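Local coordinates for vanadium-dependent haloperoxidase (Zobellia galactanivorans, PDB 4CIT), which uses bound vanadate in what is probably a peroxidase reaction, the oxidation of iodide by hydrogen peroxide, as a bacterial iodoperoxidase, at residues 30-35 with 142-147; 58-63 with 201-206; 104-109 with 150-155; 361-366 with 426-431. One frame throughout, in Å; residues are numbered along the deposited sequence. Where two conformers were deposited one is given.

Overall arrangement
All four contacts belong to one almost wholly helical chain, and they gather in two groups at different places in the fold. Contacts 1 and 3 have centres about 11 Å apart, both use helix 146-167, and touch through Ile34 O and Asn107 ND2; their segments alternate along the chain. Contacts 2 and 4 have centres about 16 Å apart and meet where Ile202 packs on Phe361, near the vanadate pocket. Contact 3 is nested in the loop closed by contact 2, and contact 4 follows the others in sequence. Some 52 Å separates the centres of contacts 1 and 4, so the N-terminal arm is fastened far from the vanadate site.

Contact 1 (30-35 with 142-147); sequences KEEPIN and EGKNPV
Glu31 and Asn145 bring their backbones to 4.8 Å between CA atoms, where the extended arm 30-35 passes the break between two helices, and Glu32 N gives a weak hydrogen bond to Lys144 O. Asn145 makes the stronger direct hydrogen bond. Its CG lies anti to the backbone N (chi1 -166°), and ND2 donates to Glu32 O at 2.9 Å from above the carbonyl plane, while the acceptor stays close to the plane of the side-chain amide. On the other branch, OD1 caps the next helix by accepting from Leu148 N and takes a further bond from a water that also donates to Lys30 O and accepts from Val147 N. An alanine here would probably leave Glu32 O without its amide donor and the helix start without its side-chain cap. Lys144, the second main side chain, crosses Glu32 at about a right angle, CE lying 3.5 Å from Glu32 OE1, and its NZ donates to two waters, one bound to Pro33 O and the other to Asn35 N. Ile34 CD1 comes within 4.2 Å of Asn145 CB. At the protein surface, the arm thus bridges the end of helix 128-144 and the start of helix 146-167, where Ile34 also touches Leu148, before leading into helix 38-55.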
loop_
_atom_site.group_PDB
_atom_site.type_symbol
_atom_site.label_atom_id
_atom_site.label_comp_id
_atom_site.label_asym_id
_atom_site.label_seq_id
_atom_site.Cartn_x
_atom_site.Cartn_y
_atom_site.Cartn_z
ATOM N N LYS A 30 -28.126 6.335 31.292
ATOM C CA LYS A 30 -26.733 6.281 30.653
ATOM C C LYS A 30 -26.741 6.303 29.107
ATOM O O LYS A 30 -26.774 5.246 28.400
ATOM C CB LYS A 30 -25.994 5.081 31.155
ATOM C CG LYS A 30 -24.525 5.332 31.220
ATOM C CD LYS A 30 -23.956 4.919 32.566
ATOM C CE LYS A 30 -23.037 3.717 32.467
ATOM N NZ LYS A 30 -23.738 2.503 32.976
ATOM N N GLU A 31 -26.750 7.528 28.594
ATOM C CA GLU A 31 -27.204 7.793 27.226
ATOM C C GLU A 31 -26.503 9.000 26.645
ATOM O O GLU A 31 -27.058 9.765 25.922
ATOM C CB GLU A 31 -28.706 8.035 27.191
ATOM C CG GLU A 31 -29.467 6.764 27.461
ATOM C CD GLU A 31 -30.936 6.994 27.652
ATOM O OE1 GLU A 31 -31.373 8.128 27.972
ATOM O OE2 GLU A 31 -31.641 6.001 27.500
ATOM N N GLU A 32 -25.240 9.112 26.946
ATOM C CA GLU A 32 -24.425 10.095 26.337
ATOM C C GLU A 32 -24.128 9.771 24.869
ATOM O O GLU A 32 -24.088 8.599 24.502
ATOM C CB GLU A 32 -23.144 10.160 27.133
ATOM C CG GLU A 32 -23.365 10.742 28.502
ATOM C CD GLU A 32 -22.109 10.780 29.386
ATOM O OE1 GLU A 32 -21.116 10.138 28.993
ATOM O OE2 GLU A 32 -22.079 11.453 30.479
ATOM N N PRO A 33 -23.978 10.801 24.035
ATOM C CA PRO A 33 -23.618 10.494 22.642
ATOM C C PRO A 33 -22.176 10.019 22.580
ATOM O O PRO A 33 -21.347 10.326 23.470
ATOM C CB PRO A 33 -23.732 11.841 21.945
ATOM C CG PRO A 33 -23.500 12.880 23.014
ATOM C CD PRO A 33 -24.026 12.259 24.296
ATOM N N ILE A 34 -21.870 9.214 21.566
ATOM C CA ILE A 34 -20.489 8.737 21.390
ATOM C C ILE A 34 -19.971 9.451 20.174
ATOM O O ILE A 34 -20.583 9.358 19.083
ATOM C CB ILE A 34 -20.394 7.231 21.235
ATOM C CG1 ILE A 34 -20.839 6.540 22.522
ATOM C CG2 ILE A 34 -18.969 6.802 20.802
ATOM C CD1 ILE A 34 -21.043 5.052 22.442
ATOM N N ASN A 35 -18.891 10.220 20.354
ATOM C CA ASN A 35 -18.314 11.028 19.265
ATOM C C ASN A 35 -17.178 10.237 18.664
ATOM O O ASN A 35 -16.158 10.017 19.326
ATOM C CB ASN A 35 -17.756 12.406 19.727
ATOM C CG ASN A 35 -17.214 13.281 18.552
ATOM O OD1 ASN A 35 -17.755 13.305 17.421
ATOM N ND2 ASN A 35 -16.075 13.955 18.808
ATOM N N GLU A 142 -18.856 1.650 25.907
ATOM C CA GLU A 142 -19.819 0.820 26.644
ATOM C C GLU A 142 -20.145 1.539 27.917
ATOM O O GLU A 142 -21.325 1.549 28.348
ATOM C CB GLU A 142 -19.331 -0.593 26.993
ATOM C CG GLU A 142 -20.449 -1.492 27.500
ATOM C CD GLU A 142 -19.963 -2.831 28.041
ATOM O OE1 GLU A 142 -18.867 -3.311 27.654
ATOM O OE2 GLU A 142 -20.700 -3.440 28.840
ATOM N N GLY A 143 -19.144 2.171 28.492
ATOM C CA GLY A 143 -19.355 2.981 29.685
ATOM C C GLY A 143 -20.215 4.212 29.557
ATOM O O GLY A 143 -20.899 4.565 30.523
ATOM N N LYS A 144 -20.203 4.881 28.412
ATOM C CA LYS A 144 -20.914 6.092 28.176
ATOM C C LYS A 144 -22.356 5.834 27.750
ATOM O O LYS A 144 -23.241 6.583 28.097
ATOM C CB LYS A 144 -20.315 6.832 26.970
ATOM C CG LYS A 144 -18.949 7.389 27.159
ATOM C CD LYS A 144 -18.611 8.285 25.970
ATOM C CE LYS A 144 -19.391 9.605 26.029
ATOM N NZ LYS A 144 -18.505 10.608 25.376
ATOM N N ASN A 145 -22.542 4.809 26.935
ATOM C CA ASN A 145 -23.852 4.493 26.324
ATOM C C ASN A 145 -23.899 3.013 25.890
ATOM O O ASN A 145 -23.708 2.639 24.712
ATOM C CB ASN A 145 -24.156 5.466 25.180
ATOM C CG ASN A 145 -25.612 5.412 24.743
ATOM O OD1 ASN A 145 -26.296 4.393 24.902
ATOM N ND2 ASN A 145 -26.038 6.454 24.083
ATOM N N PRO A 146 -24.208 2.129 26.829
ATOM C CA PRO A 146 -24.203 0.733 26.577
ATOM C C PRO A 146 -25.142 0.258 25.493
ATOM O O PRO A 146 -24.730 -0.688 24.745
ATOM C CB PRO A 146 -24.554 0.076 27.948
ATOM C CG PRO A 146 -24.756 1.173 28.895
ATOM C CD PRO A 146 -24.479 2.470 28.256
ATOM N N VAL A 147 -26.362 0.803 25.443
ATOM C CA VAL A 147 -27.323 0.405 24.428
ATOM C C VAL A 147 -26.887 0.849 23.009
ATOM O O VAL A 147 -26.881 -0.003 22.092
ATOM C CB VAL A 147 -28.739 0.857 24.707
ATOM C CG1 VAL A 147 -29.608 0.457 23.522
ATOM C CG2 VAL A 147 -29.212 0.115 26.008
HETATM O O HOH W 1 -27.651 2.852 27.233
HETATM O O HOH W 2 -20.381 12.620 25.071
HETATM O O HOH W 3 -17.417 9.969 22.903
#

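Contact 2 (58-63 with 201-206); sequences SPPVAS and GIEPHW
Pro60 CB sits over one face of the Trp206 indole, 3.5 Å from the centroid of the five-membered ring and only 6° off its normal, a CH-pi contact. Val61 N lies over the same face, toward the rim. At the edge, in the ring plane, a water accepts from Trp206 NE1 at 2.9 Å and donates to Ser63 OG, whose hydroxyl in turn donates to Pro60 O. The indole N-H is thereby tied to the first turn of the helix through one water. A chi1 of -157° sets Trp206 CG anti to the backbone N, pointing the indole at the helix; at its six-membered ring Val61 CG2 is 3.7 Å from Trp206 CZ3. Ser58 is the N-cap residue of helix 59-80, and the facing loop makes a type I beta turn from Glu203 to Trp206, closed by Trp206 N bonding to Glu203 O. Ser58 CB meets Ile202 CG2 at 3.6 Å. Glu203 CG approaches Ser58 OG and Pro60 CG. The side chains of Glu203 and Val61 cross at about a right angle, Glu203 OE2 lying 3.5 Å from Val61 CG2. A water donates to Glu203 OE2 and is hydrogen-bonded to Ser58 OG, whereas Glu203 OE1 forms a salt bridge with Arg176. On helix 307-335, Trp329 touches Pro60 and donates to Ile202 O, while Ile326 packs on Trp206.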
loop_
_atom_site.group_PDB
_atom_site.type_symbol
_atom_site.label_atom_id
_atom_site.label_comp_id
_atom_site.label_asym_id
_atom_site.label_seq_id
_atom_site.Cartn_x
_atom_site.Cartn_y
_atom_site.Cartn_z
ATOM N N SER A 58 4.961 -9.073 4.067
ATOM C CA SER A 58 5.668 -8.543 2.891
ATOM C C SER A 58 4.903 -7.366 2.225
ATOM O O SER A 58 3.709 -7.184 2.474
ATOM C CB SER A 58 5.812 -9.635 1.840
ATOM O OG SER A 58 4.534 -10.017 1.311
ATOM N N PRO A 59 5.571 -6.583 1.344
ATOM C CA PRO A 59 4.872 -5.438 0.730
ATOM C C PRO A 59 3.549 -5.715 0.020
ATOM O O PRO A 59 2.520 -5.061 0.331
ATOM C CB PRO A 59 5.929 -4.783 -0.176
ATOM C CG PRO A 59 7.219 -5.134 0.519
ATOM C CD PRO A 59 7.021 -6.518 1.120
ATOM N N PRO A 60 3.486 -6.746 -0.815
ATOM C CA PRO A 60 2.182 -6.993 -1.427
ATOM C C PRO A 60 1.087 -7.444 -0.454
ATOM O O PRO A 60 -0.071 -7.001 -0.579
ATOM C CB PRO A 60 2.445 -8.139 -2.462
ATOM C CG PRO A 60 3.869 -8.571 -2.236
ATOM C CD PRO A 60 4.569 -7.602 -1.345
ATOM N N VAL A 61 1.441 -8.292 0.504
ATOM C CA VAL A 61 0.453 -8.827 1.481
ATOM C C VAL A 61 -0.085 -7.674 2.379
ATOM O O VAL A 61 -1.291 -7.618 2.686
ATOM C CB VAL A 61 1.047 -9.968 2.346
ATOM C CG1 VAL A 61 0.070 -10.357 3.437
ATOM C CG2 VAL A 61 1.338 -11.154 1.456
ATOM N N ALA A 62 0.788 -6.713 2.720
ATOM C CA ALA A 62 0.402 -5.530 3.496
ATOM C C ALA A 62 -0.714 -4.741 2.800
ATOM O O ALA A 62 -1.614 -4.245 3.446
ATOM C CB ALA A 62 1.634 -4.646 3.721
ATOM N N SER A 63 -0.712 -4.690 1.452
ATOM C CA SER A 63 -1.703 -3.906 0.721
ATOM C C SER A 63 -3.102 -4.494 0.830
ATOM O O SER A 63 -4.118 -3.811 0.891
ATOM C CB SER A 63 -1.315 -3.701 -0.746
ATOM O OG SER A 63 -1.324 -4.931 -1.443
ATOM N N GLY A 201 12.227 -15.787 -3.789
ATOM C CA GLY A 201 11.420 -14.664 -4.228
ATOM C C GLY A 201 10.102 -14.562 -3.464
ATOM O O GLY A 201 9.352 -15.548 -3.317
ATOM N N ILE A 202 9.762 -13.366 -3.034
ATOM C CA ILE A 202 8.482 -13.114 -2.333
ATOM C C ILE A 202 7.314 -13.180 -3.250
ATOM O O ILE A 202 7.257 -12.521 -4.291
ATOM C CB ILE A 202 8.495 -11.697 -1.691
ATOM C CG1 ILE A 202 9.677 -11.633 -0.726
ATOM C CG2 ILE A 202 7.162 -11.294 -1.087
ATOM C CD1 ILE A 202 9.677 -12.534 0.482
ATOM N N GLU A 203 6.299 -13.927 -2.827
ATOM C CA GLU A 203 4.959 -13.884 -3.476
ATOM C C GLU A 203 4.903 -14.072 -5.034
ATOM O O GLU A 203 4.314 -13.314 -5.732
ATOM C CB GLU A 203 4.078 -12.706 -2.997
ATOM C CG GLU A 203 3.780 -12.674 -1.512
ATOM C CD GLU A 203 2.913 -13.846 -1.004
ATOM O OE1 GLU A 203 2.179 -14.553 -1.783
ATOM O OE2 GLU A 203 2.894 -14.057 0.222
ATOM N N PRO A 204 5.462 -15.157 -5.514
ATOM C CA PRO A 204 5.530 -15.430 -6.946
ATOM C C PRO A 204 4.173 -15.457 -7.596
ATOM O O PRO A 204 4.017 -15.207 -8.800
ATOM C CB PRO A 204 6.324 -16.742 -6.993
ATOM C CG PRO A 204 6.085 -17.381 -5.589
ATOM C CD PRO A 204 6.096 -16.211 -4.675
ATOM N N HIS A 205 3.176 -15.881 -6.812
ATOM C CA HIS A 205 1.799 -15.958 -7.271
ATOM C C HIS A 205 0.898 -14.864 -6.830
ATOM O O HIS A 205 -0.318 -15.048 -6.845
ATOM C CB HIS A 205 1.174 -17.358 -6.846
ATOM C CG HIS A 205 2.008 -18.509 -7.339
ATOM N ND1 HIS A 205 2.170 -18.756 -8.684
ATOM C CD2 HIS A 205 2.793 -19.399 -6.686
ATOM C CE1 HIS A 205 2.965 -19.810 -8.838
ATOM N NE2 HIS A 205 3.327 -20.237 -7.646
ATOM N N TRP A 206 1.408 -13.688 -6.512
ATOM C CA TRP A 206 0.513 -12.575 -6.147
ATOM C C TRP A 206 -0.374 -12.209 -7.309
ATOM O O TRP A 206 -1.508 -11.767 -7.068
ATOM C CB TRP A 206 1.293 -11.373 -5.655
ATOM C CG TRP A 206 0.526 -10.473 -4.795
ATOM C CD1 TRP A 206 0.072 -9.221 -5.092
ATOM C CD2 TRP A 206 -0.023 -10.822 -3.529
ATOM N NE1 TRP A 206 -0.701 -8.725 -4.041
ATOM C CE2 TRP A 206 -0.807 -9.729 -3.092
ATOM C CE3 TRP A 206 0.027 -12.006 -2.722
ATOM C CZ2 TRP A 206 -1.456 -9.747 -1.864
ATOM C CZ3 TRP A 206 -0.644 -12.021 -1.515
ATOM C CH2 TRP A 206 -1.417 -10.927 -1.124
HETATM O O HOH W 4 4.582 -12.679 1.733
HETATM O O HOH W 5 -2.569 -6.592 -3.483
#

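Contact 3 (104-109 with 150-155); sequences KTINYE and SDSKAY
Asn107 N donates to Ser152 OG in an almost straight hydrogen bond of 2.8 Å, with an N-H...O angle of 178°, joining the N-terminus of one helix to the side of another. Asn107 is the N-cap of helix 108-123, its OD1 accepting from Leu110 N, and Ser152 lies on helix 146-167. The serine oxygen has two partners: it accepts from Asn107 N and is also hydrogen-bonded to Leu148 O, one turn back in its own helix. With OG beside the backbone N (chi1 -54°), the hydroxyl can serve both. Asp151 serves Lys104 directly and Thr105 through water. Asp151 OD1 forms a salt bridge with Lys104 NZ at 3.4 Å, its hydrogen bond weak, the two side chains crossing at about a right angle. Asp151 OD2 receives two waters: one, at 2.8 Å, also donates to Thr105 O, and the other, held more weakly, accepts from Thr105 N. Both polar backbone atoms of Thr105 are therefore linked to a single carboxylate oxygen through water. An alanine in place of Asp151 would probably leave the Lys104 ammonium without this opposite charge and both bridging waters without one of their acceptors. Next in the chain, Ile106 is buried, with CG2 3.9 Å from Ser152 OG. Tyr155 also touches Ile76 of helix 59-80, and its OH is hydrogen-bonded to Pro98 O. Its ring meets Ile106 obliquely, the closest approach being 4.3 Å between Ile106 CG2 and Tyr155 CD2.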
loop_
_atom_site.group_PDB
_atom_site.type_symbol
_atom_site.label_atom_id
_atom_site.label_comp_id
_atom_site.label_asym_id
_atom_site.label_seq_id
_atom_site.Cartn_x
_atom_site.Cartn_y
_atom_site.Cartn_z
ATOM N N LYS A 104 -33.518 0.388 15.570
ATOM C CA LYS A 104 -32.488 0.613 16.551
ATOM C C LYS A 104 -31.818 1.914 16.230
ATOM O O LYS A 104 -31.777 2.321 15.072
ATOM C CB LYS A 104 -31.492 -0.505 16.480
ATOM C CG LYS A 104 -32.021 -1.719 17.223
ATOM C CD LYS A 104 -31.196 -2.922 16.905
ATOM C CE LYS A 104 -31.908 -4.162 17.459
ATOM N NZ LYS A 104 -31.805 -4.157 18.927
ATOM N N THR A 105 -31.292 2.553 17.248
ATOM C CA THR A 105 -30.492 3.803 17.088
ATOM C C THR A 105 -29.053 3.265 16.985
ATOM O O THR A 105 -28.529 2.579 17.899
ATOM C CB THR A 105 -30.646 4.759 18.268
ATOM O OG1 THR A 105 -32.020 5.255 18.280
ATOM C CG2 THR A 105 -29.780 5.965 18.113
ATOM N N ILE A 106 -28.440 3.534 15.840
ATOM C CA ILE A 106 -27.066 3.076 15.619
ATOM C C ILE A 106 -26.190 4.259 15.280
ATOM O O ILE A 106 -26.563 5.132 14.452
ATOM C CB ILE A 106 -27.118 2.117 14.431
ATOM C CG1 ILE A 106 -27.753 0.795 14.871
ATOM C CG2 ILE A 106 -25.725 1.802 13.867
ATOM C CD1 ILE A 106 -28.227 -0.033 13.710
ATOM N N ASN A 107 -24.958 4.245 15.789
ATOM C CA ASN A 107 -24.004 5.324 15.465
ATOM C C ASN A 107 -23.152 4.650 14.336
ATOM O O ASN A 107 -22.408 3.677 14.593
ATOM C CB ASN A 107 -23.141 5.654 16.658
ATOM C CG ASN A 107 -22.014 6.636 16.322
ATOM O OD1 ASN A 107 -21.417 6.629 15.213
ATOM N ND2 ASN A 107 -21.760 7.558 17.274
ATOM N N TYR A 108 -23.382 5.095 13.100
ATOM C CA TYR A 108 -22.788 4.399 11.954
ATOM C C TYR A 108 -21.268 4.545 11.914
ATOM O O TYR A 108 -20.580 3.637 11.423
ATOM C CB TYR A 108 -23.446 4.849 10.619
ATOM C CG TYR A 108 -24.964 4.702 10.668
ATOM C CD1 TYR A 108 -25.546 3.487 10.864
ATOM C CD2 TYR A 108 -25.765 5.794 10.598
ATOM C CE1 TYR A 108 -26.914 3.368 10.908
ATOM C CE2 TYR A 108 -27.110 5.690 10.679
ATOM C CZ TYR A 108 -27.675 4.458 10.808
ATOM O OH TYR A 108 -29.056 4.368 10.942
ATOM N N GLU A 109 -20.740 5.664 12.336
ATOM C CA GLU A 109 -19.262 5.791 12.412
ATOM C C GLU A 109 -18.663 4.800 13.389
ATOM O O GLU A 109 -17.582 4.208 13.186
ATOM C CB GLU A 109 -18.867 7.214 12.797
ATOM C CG GLU A 109 -19.314 8.146 11.720
ATOM C CD GLU A 109 -19.081 9.612 12.070
ATOM O OE1 GLU A 109 -18.588 9.935 13.188
ATOM O OE2 GLU A 109 -19.427 10.465 11.236
ATOM N N SER A 150 -23.849 -1.363 22.126
ATOM C CA SER A 150 -24.233 -2.701 21.781
ATOM C C SER A 150 -24.840 -2.834 20.347
ATOM O O SER A 150 -24.466 -3.753 19.535
ATOM C CB SER A 150 -25.277 -3.231 22.800
ATOM O OG SER A 150 -25.521 -4.590 22.434
ATOM N N ASP A 151 -25.775 -1.932 20.032
ATOM C CA ASP A 151 -26.514 -1.992 18.752
ATOM C C ASP A 151 -25.565 -1.649 17.628
ATOM O O ASP A 151 -25.598 -2.265 16.552
ATOM C CB ASP A 151 -27.698 -1.025 18.728
ATOM C CG ASP A 151 -28.869 -1.506 19.690
ATOM O OD1 ASP A 151 -28.928 -2.693 19.982
ATOM O OD2 ASP A 151 -29.652 -0.686 20.085
ATOM N N SER A 152 -24.711 -0.660 17.886
ATOM C CA SER A 152 -23.744 -0.220 16.866
ATOM C C SER A 152 -22.658 -1.270 16.565
ATOM O O SER A 152 -22.293 -1.572 15.361
ATOM C CB SER A 152 -23.144 1.143 17.214
ATOM O OG SER A 152 -24.127 2.097 17.451
ATOM N N LYS A 153 -22.105 -1.831 17.636
ATOM C CA LYS A 153 -21.158 -2.949 17.476
ATOM C C LYS A 153 -21.700 -4.127 16.715
ATOM O O LYS A 153 -21.052 -4.729 15.833
ATOM C CB LYS A 153 -20.675 -3.418 18.864
ATOM C CG LYS A 153 -19.797 -4.661 18.770
ATOM C CD LYS A 153 -19.187 -5.096 20.100
ATOM C CE LYS A 153 -20.172 -5.519 21.084
ATOM N NZ LYS A 153 -20.067 -7.008 21.059
ATOM N N ALA A 154 -22.962 -4.495 17.033
ATOM C CA ALA A 154 -23.615 -5.589 16.373
ATOM C C ALA A 154 -23.719 -5.373 14.867
ATOM O O ALA A 154 -23.510 -6.319 14.092
ATOM C CB ALA A 154 -24.993 -5.860 16.995
ATOM N N TYR A 155 -24.026 -4.174 14.436
ATOM C CA TYR A 155 -24.154 -3.868 13.004
ATOM C C TYR A 155 -22.756 -3.922 12.371
ATOM O O TYR A 155 -22.616 -4.481 11.275
ATOM C CB TYR A 155 -24.824 -2.554 12.760
ATOM C CG TYR A 155 -25.011 -2.207 11.307
ATOM C CD1 TYR A 155 -25.568 -3.097 10.445
ATOM C CD2 TYR A 155 -24.541 -1.042 10.813
ATOM C CE1 TYR A 155 -25.662 -2.815 9.116
ATOM C CE2 TYR A 155 -24.619 -0.743 9.455
ATOM C CZ TYR A 155 -25.125 -1.651 8.638
ATOM O OH TYR A 155 -25.255 -1.434 7.291
HETATM O O HOH W 6 -29.102 1.998 20.416
HETATM O O HOH W 7 -32.168 1.553 19.777
#

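Contact 4 (361-366 with 426-431); sequences FPEYTS and RAAIEV. With VO4 (vanadate ion), chain D; VO4 (vanadate ion), chain E.
Tyr364 and Ala428 form the apolar centre, with Tyr364 CD1 3.6 Å from Ala428 CA and Ala427 C near the ring plane at the edge. Thr365 CG2 lies over the centre of one face of the tyrosine ring and comes within 4.1 Å of Val431 CG1. A chi1 of -177° sets Tyr364 CG anti to the backbone N, and at the far end of the side chain OH lies 3.4 Å from Val431 CG1; that hydroxyl is hydrogen-bonded to Val223 O. A cis peptide precedes Thr365. Beyond it, Ser366 N donates to Ala428 O at 3.2 Å, nearly straight at the hydrogen but from above the carbonyl plane. The carboxylate of Glu363 lies against Ala428 CB; OE2 is hydrogen-bonded to His424 ND1 and Tyr425 N, and a water donates to OE1. Glu363 thus probably helps to position His424, a residue of the vanadate pocket. At the polar edge, Ser366 OG donates to a vanadate oxygen at 2.6 Å, and Phe361 CE1 points its ring edge at an oxygen of another vanadate, 3.7 Å away. This loop of the PAP2 family region leads into helix 367-383, with Ser366 as N-cap, and wedges between helix 426-446 and helix 307-335, whose Lys332 binds Pro362 O and Thr365 O.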
loop_
_atom_site.group_PDB
_atom_site.type_symbol
_atom_site.label_atom_id
_atom_site.label_comp_id
_atom_site.label_asym_id
_atom_site.label_seq_id
_atom_site.Cartn_x
_atom_site.Cartn_y
_atom_site.Cartn_z
ATOM N N PHE A 361 13.167 -10.194 -4.516
ATOM C CA PHE A 361 12.219 -10.425 -5.559
ATOM C C PHE A 361 12.751 -9.846 -6.855
ATOM O O PHE A 361 13.679 -8.958 -6.794
ATOM C CB PHE A 361 10.786 -9.957 -5.258
ATOM C CG PHE A 361 10.684 -8.692 -4.494
ATOM C CD1 PHE A 361 10.736 -7.479 -5.136
ATOM C CD2 PHE A 361 10.505 -8.729 -3.137
ATOM C CE1 PHE A 361 10.578 -6.300 -4.471
ATOM C CE2 PHE A 361 10.381 -7.576 -2.420
ATOM C CZ PHE A 361 10.457 -6.336 -3.075
ATOM N N PRO A 362 12.250 -10.322 -8.009
ATOM C CA PRO A 362 12.761 -9.846 -9.275
ATOM C C PRO A 362 12.612 -8.332 -9.483
ATOM O O PRO A 362 11.841 -7.638 -8.806
ATOM C CB PRO A 362 11.965 -10.623 -10.311
ATOM C CG PRO A 362 11.636 -11.872 -9.594
ATOM C CD PRO A 362 11.307 -11.413 -8.241
ATOM N N GLU A 363 13.368 -7.844 -10.420
ATOM C CA GLU A 363 13.656 -6.412 -10.597
ATOM C C GLU A 363 12.584 -5.549 -11.304
ATOM O O GLU A 363 12.448 -4.348 -10.950
ATOM C CB GLU A 363 15.000 -6.254 -11.248
ATOM C CG GLU A 363 15.569 -4.862 -11.152
ATOM C CD GLU A 363 15.079 -3.885 -12.144
ATOM O OE1 GLU A 363 14.641 -4.261 -13.269
ATOM O OE2 GLU A 363 15.222 -2.682 -11.825
ATOM N N TYR A 364 11.838 -6.075 -12.254
ATOM C CA TYR A 364 11.131 -5.190 -13.195
ATOM C C TYR A 364 9.634 -5.482 -13.147
ATOM O O TYR A 364 9.274 -6.611 -13.329
ATOM C CB TYR A 364 11.643 -5.454 -14.615
ATOM C CG TYR A 364 11.067 -4.582 -15.702
ATOM C CD1 TYR A 364 11.550 -3.348 -15.986
ATOM C CD2 TYR A 364 9.960 -5.031 -16.447
ATOM C CE1 TYR A 364 11.019 -2.576 -17.012
ATOM C CE2 TYR A 364 9.424 -4.299 -17.465
ATOM C CZ TYR A 364 9.946 -3.078 -17.746
ATOM O OH TYR A 364 9.468 -2.345 -18.786
ATOM N N THR A 365 8.762 -4.546 -12.953
ATOM C CA THR A 365 9.014 -3.116 -12.658
ATOM C C THR A 365 9.157 -2.915 -11.138
ATOM O O THR A 365 8.959 -3.859 -10.335
ATOM C CB THR A 365 7.807 -2.288 -13.154
ATOM O OG1 THR A 365 6.613 -2.974 -12.710
ATOM C CG2 THR A 365 7.860 -2.075 -14.656
ATOM N N SER A 366 9.580 -1.724 -10.707
ATOM C CA SER A 366 9.810 -1.379 -9.318
ATOM C C SER A 366 8.501 -1.162 -8.549
ATOM O O SER A 366 7.668 -0.372 -9.009
ATOM C CB SER A 366 10.591 -0.076 -9.243
ATOM O OG SER A 366 10.462 0.553 -7.944
ATOM N N ARG A 426 17.060 2.057 -14.464
ATOM C CA ARG A 426 16.188 3.112 -14.923
ATOM C C ARG A 426 14.859 2.639 -15.450
ATOM O O ARG A 426 13.798 3.276 -15.145
ATOM C CB ARG A 426 16.934 4.032 -15.939
ATOM C CG ARG A 426 16.076 5.156 -16.563
ATOM C CD ARG A 426 16.942 5.903 -17.565
ATOM N NE ARG A 426 17.932 6.696 -16.841
ATOM C CZ ARG A 426 17.720 7.893 -16.294
ATOM N NH1 ARG A 426 16.556 8.527 -16.464
ATOM N NH2 ARG A 426 18.706 8.514 -15.615
ATOM N N ALA A 427 14.866 1.627 -16.306
ATOM C CA ALA A 427 13.589 1.169 -16.938
ATOM C C ALA A 427 12.559 0.735 -15.921
ATOM O O ALA A 427 11.354 1.095 -16.030
ATOM C CB ALA A 427 13.822 0.098 -17.944
ATOM N N ALA A 428 12.998 -0.019 -14.887
ATOM C CA ALA A 428 12.065 -0.502 -13.856
ATOM C C ALA A 428 11.425 0.651 -13.107
ATOM O O ALA A 428 10.233 0.605 -12.778
ATOM C CB ALA A 428 12.816 -1.395 -12.871
ATOM N N ILE A 429 12.145 1.753 -12.994
ATOM C CA ILE A 429 11.676 2.916 -12.324
ATOM C C ILE A 429 10.759 3.784 -13.187
ATOM O O ILE A 429 9.617 4.075 -12.792
ATOM C CB ILE A 429 12.885 3.784 -11.823
ATOM C CG1 ILE A 429 13.733 2.995 -10.783
ATOM C CG2 ILE A 429 12.421 5.132 -11.320
ATOM C CD1 ILE A 429 15.067 3.630 -10.542
ATOM N N GLU A 430 11.221 4.132 -14.391
ATOM C CA GLU A 430 10.452 5.018 -15.302
ATOM C C GLU A 430 9.209 4.332 -15.835
ATOM O O GLU A 430 8.094 4.896 -15.773
ATOM C CB GLU A 430 11.332 5.467 -16.420
ATOM C CG GLU A 430 12.401 6.400 -15.837
ATOM C CD GLU A 430 13.227 7.075 -16.927
ATOM O OE1 GLU A 430 13.113 6.712 -18.072
ATOM O OE2 GLU A 430 14.008 7.945 -16.599
ATOM N N VAL A 431 9.382 3.092 -16.259
ATOM C CA VAL A 431 8.276 2.327 -16.764
ATOM C C VAL A 431 7.325 1.987 -15.622
ATOM O O VAL A 431 6.049 1.969 -15.784
ATOM C CB VAL A 431 8.703 1.069 -17.558
ATOM C CG1 VAL A 431 7.465 0.318 -17.941
ATOM C CG2 VAL A 431 9.597 1.475 -18.728
HETATM O O2 VO4 D . 11.334 -0.625 -5.779
HETATM O O3 VO4 E . 10.656 -3.424 -6.725
HETATM O O HOH W 8 14.817 -2.491 -15.441
#